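Local coordinates for putative uncharacterized protein (PDB 4FBD) that is of unknown function, a conserved Toxoplasma gondii protein of the DUF3228 family that forms a two-chain assembly, at residues Val130-Phe135 with Ile234-Glu239. Numbering follows the deposited sequence.
Sequences VLTRWF and IVMDKE
Phe135 and Val235 pair in parallel where strand 130-135 meets the end of strand 232-235, two inner strands of a mixed four-stranded sheet, and two backbone bonds fasten them: Phe135 N to Ile234 O (3.0 Å) and Met236 N to Phe135 O (3.0 Å). Earlier along the strands, a water bridges them, donating to Arg133 O and accepting from Ile234 N. Past Val235 the chain leaves the sheet, turns through an inverse gamma turn centred on Asp237 and passes over one face and the NE1 edge of the Trp134 indole. With chi1 at 63°, CG of Trp134 sits between its own backbone N and carbonyl carbon, and the ring stands where Met236 can lie over one face. Met236 CB makes a CH-pi contact with the five-membered ring, while SD rests above the six-membered ring, 4.1 Å from its centroid and 18° off the normal, a Met-aromatic contact. On the same face of the sheet, CG1 of Ile234 packs against CB of Trp134 at 3.7 Å. Strand 117-121 flanks Trp134 too, through Arg117 and Ile121, and Phe135 meets the ring of Tyr139 on helix 137-140. Arg133 starts away from segment 234-239, NH2 bonding Trp229 O and NH1 Ser118 OG of the second subunit. The aliphatic part of Lys238 crosses obliquely over the CZ2 margin of the indole, on the same face as Met236, CD lying 3.7 Å from CZ2. Its carbonyl helps orient the ring: Trp134 NE1 donates to Lys238 O over 3.0 Å, nearly straight at 163°, with the oxygen close to the indole plane.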
ATOM      1  N   VAL A 130      -0.313   7.589   3.011  1.00 47.76           N
ATOM      2  CA  VAL A 130      -0.285   6.172   2.682  1.00 44.99           C
ATOM      3  C   VAL A 130       1.130   5.609   2.803  1.00 42.54           C
ATOM      4  O   VAL A 130       2.136   6.315   2.587  1.00 41.52           O
ATOM      5  CB  VAL A 130      -0.833   5.936   1.269  1.00 46.71           C
ATOM      6  CG1 VAL A 130      -2.325   6.454   1.162  1.00 45.84           C
ATOM      7  CG2 VAL A 130       0.065   6.630   0.211  1.00 45.41           C
ATOM      8  N   LEU A 131       1.191   4.338   3.196  1.00 40.82           N
ATOM      9  CA  LEU A 131       2.440   3.634   3.357  1.00 38.39           C
ATOM     10  C   LEU A 131       3.180   3.632   2.023  1.00 36.07           C
ATOM     11  O   LEU A 131       2.633   3.295   1.005  1.00 33.43           O
ATOM     12  CB  LEU A 131       2.191   2.209   3.836  1.00 37.09           C
ATOM     13  CG  LEU A 131       3.439   1.405   4.231  1.00 34.77           C
ATOM     14  CD1 LEU A 131       4.245   2.146   5.250  1.00 30.95           C
ATOM     15  CD2 LEU A 131       3.067   0.026   4.768  1.00 35.48           C
ATOM     16  N   THR A 132       4.444   3.990   2.069  1.00 36.42           N
ATOM     17  CA  THR A 132       5.263   4.117   0.872  1.00 36.52           C
ATOM     18  C   THR A 132       6.635   3.631   1.239  1.00 35.00           C
ATOM     19  O   THR A 132       7.019   3.732   2.411  1.00 33.55           O
ATOM     20  CB  THR A 132       5.367   5.606   0.509  1.00 37.75           C
ATOM     21  OG1 THR A 132       4.038   6.161   0.474  1.00 42.68           O
ATOM     22  CG2 THR A 132       6.052   5.814  -0.824  1.00 38.79           C
ATOM     23  N   ARG A 133       7.362   3.063   0.272  1.00 33.06           N
ATOM     24  CA  ARG A 133       8.745   2.656   0.536  1.00 30.03           C
ATOM     25  C   ARG A 133       9.653   3.226  -0.523  1.00 31.28           C
ATOM     26  O   ARG A 133       9.254   3.416  -1.689  1.00 33.86           O
ATOM     27  CB  ARG A 133       8.895   1.156   0.604  1.00 28.65           C
ATOM     28  CG  ARG A 133       8.641   0.384  -0.643  1.00 26.63           C
ATOM     29  CD  ARG A 133       8.888  -1.068  -0.376  1.00 27.91           C
ATOM     30  NE  ARG A 133       8.653  -1.896  -1.558  1.00 28.38           N
ATOM     31  CZ  ARG A 133       8.816  -3.212  -1.594  1.00 25.61           C
ATOM     32  NH1 ARG A 133       9.229  -3.868  -0.540  1.00 28.08           N
ATOM     33  NH2 ARG A 133       8.568  -3.879  -2.715  1.00 35.88           N
ATOM     34  N   TRP A 134      10.886   3.465  -0.140  1.00 30.39           N
ATOM     35  CA  TRP A 134      11.834   4.056  -1.051  1.00 30.16           C
ATOM     36  C   TRP A 134      13.278   3.798  -0.658  1.00 29.46           C
ATOM     37  O   TRP A 134      13.570   3.427   0.463  1.00 30.05           O
ATOM     38  CB  TRP A 134      11.610   5.566  -1.065  1.00 30.41           C
ATOM     39  CG  TRP A 134      11.876   6.174   0.286  1.00 31.73           C
ATOM     40  CD1 TRP A 134      13.066   6.614   0.742  1.00 34.28           C
ATOM     41  CD2 TRP A 134      10.942   6.369   1.362  1.00 34.51           C
ATOM     42  NE1 TRP A 134      12.947   7.085   2.026  1.00 33.65           N
ATOM     43  CE2 TRP A 134      11.654   6.949   2.432  1.00 34.40           C
ATOM     44  CE3 TRP A 134       9.581   6.128   1.519  1.00 38.00           C
ATOM     45  CZ2 TRP A 134      11.056   7.277   3.645  1.00 39.08           C
ATOM     46  CZ3 TRP A 134       8.973   6.471   2.736  1.00 37.64           C
ATOM     47  CH2 TRP A 134       9.713   7.030   3.775  1.00 39.67           C
ATOM     48  N   PHE A 135      14.168   4.010  -1.610  1.00 31.21           N
ATOM     49  CA  PHE A 135      15.613   3.974  -1.366  1.00 30.31           C
ATOM     50  C   PHE A 135      16.019   5.420  -1.162  1.00 30.70           C
ATOM     51  O   PHE A 135      15.723   6.282  -1.988  1.00 30.22           O
ATOM     52  CB  PHE A 135      16.410   3.468  -2.567  1.00 28.74           C
ATOM     53  CG  PHE A 135      16.331   2.008  -2.777  1.00 28.67           C
ATOM     54  CD1 PHE A 135      16.940   1.155  -1.915  1.00 30.49           C
ATOM     55  CD2 PHE A 135      15.702   1.489  -3.886  1.00 29.19           C
ATOM     56  CE1 PHE A 135      16.889  -0.224  -2.106  1.00 29.29           C
ATOM     57  CE2 PHE A 135      15.664   0.136  -4.096  1.00 33.25           C
ATOM     58  CZ  PHE A 135      16.251  -0.730  -3.201  1.00 30.52           C
ATOM     59  N   ILE A 234      10.899   3.442  -5.592  1.00 31.77           N
ATOM     60  CA  ILE A 234      11.215   4.809  -5.972  1.00 32.89           C
ATOM     61  C   ILE A 234      12.418   5.279  -5.134  1.00 33.29           C
ATOM     62  O   ILE A 234      12.781   4.643  -4.146  1.00 30.48           O
ATOM     63  CB  ILE A 234      10.050   5.783  -5.745  1.00 35.78           C
ATOM     64  CG1 ILE A 234       9.727   5.903  -4.237  1.00 37.90           C
ATOM     65  CG2 ILE A 234       8.822   5.379  -6.588  1.00 32.03           C
ATOM     66  CD1 ILE A 234       8.713   7.029  -3.891  1.00 35.42           C
ATOM     67  N   VAL A 235      13.035   6.370  -5.571  1.00 32.69           N
ATOM     68  CA  VAL A 235      14.127   6.997  -4.860  1.00 33.38           C
ATOM     69  C   VAL A 235      13.536   8.221  -4.212  1.00 36.18           C
ATOM     70  O   VAL A 235      12.729   8.872  -4.810  1.00 40.97           O
ATOM     71  CB  VAL A 235      15.256   7.403  -5.808  1.00 33.07           C
ATOM     72  CG1 VAL A 235      16.247   8.391  -5.131  1.00 36.56           C
ATOM     73  CG2 VAL A 235      15.980   6.166  -6.253  1.00 24.48           C
ATOM     74  N   MET A 236      13.911   8.525  -2.982  1.00 37.21           N
ATOM     75  CA  MET A 236      13.388   9.713  -2.318  1.00 41.49           C
ATOM     76  C   MET A 236      14.440  10.216  -1.337  1.00 42.18           C
ATOM     77  O   MET A 236      15.097   9.417  -0.642  1.00 42.75           O
ATOM     78  CB  MET A 236      12.085   9.378  -1.601  1.00 44.27           C
ATOM     79  CG  MET A 236      11.376  10.549  -0.993  1.00 50.93           C
ATOM     80  SD  MET A 236      10.051   9.995   0.096  1.00 63.58           S
ATOM     81  CE  MET A 236       8.971   9.125  -1.020  1.00 56.95           C
ATOM     82  N   ASP A 237      14.632  11.527  -1.298  1.00 44.00           N
ATOM     83  CA  ASP A 237      15.621  12.106  -0.423  1.00 44.37           C
ATOM     84  C   ASP A 237      15.066  12.210   0.985  1.00 44.56           C
ATOM     85  O   ASP A 237      14.594  13.264   1.406  1.00 48.48           O
ATOM     86  CB  ASP A 237      16.064  13.476  -0.949  1.00 48.32           C
ATOM     87  CG  ASP A 237      17.281  14.029  -0.206  1.00 49.58           C
ATOM     88  OD1 ASP A 237      17.880  13.300   0.623  1.00 49.62           O
ATOM     89  OD2 ASP A 237      17.642  15.196  -0.473  1.00 56.85           O
ATOM     90  N   LYS A 238      15.101  11.087   1.685  1.00 41.98           N
ATOM     91  CA  LYS A 238      14.664  11.004   3.051  1.00 44.67           C
ATOM     92  C   LYS A 238      15.387   9.786   3.674  1.00 43.48           C
ATOM     93  O   LYS A 238      15.138   8.665   3.292  1.00 42.67           O
ATOM     94  CB  LYS A 238      13.153  10.865   3.080  1.00 46.98           C
ATOM     95  CG  LYS A 238      12.519  11.018   4.432  1.00 52.12           C
ATOM     96  CD  LYS A 238      10.991  10.895   4.348  1.00 59.68           C
ATOM     97  CE  LYS A 238      10.304  12.084   3.678  1.00 66.01           C
ATOM     98  NZ  LYS A 238      10.235  13.309   4.549  1.00 73.46           N
ATOM     99  N   GLU A 239      16.296  10.031   4.617  1.00 43.33           N
ATOM    100  CA  GLU A 239      17.088   8.963   5.252  1.00 41.91           C
ATOM    101  C   GLU A 239      16.346   8.120   6.267  1.00 42.16           C
ATOM    102  O   GLU A 239      16.674   6.947   6.469  1.00 39.38           O
ATOM    103  CB  GLU A 239      18.361   9.554   5.901  1.00 42.36           C
ATOM    104  CG  GLU A 239      19.339  10.122   4.841  1.00 41.56           C
ATOM    105  CD  GLU A 239      19.796   9.052   3.829  1.00 42.64           C
ATOM    106  OE1 GLU A 239      19.985   7.873   4.249  1.00 38.84           O
ATOM    107  OE2 GLU A 239      19.973   9.390   2.626  1.00 39.75           O
TER
HETATM  108  O   HOH W   1       8.577   2.355  -4.076  1.00 28.30           O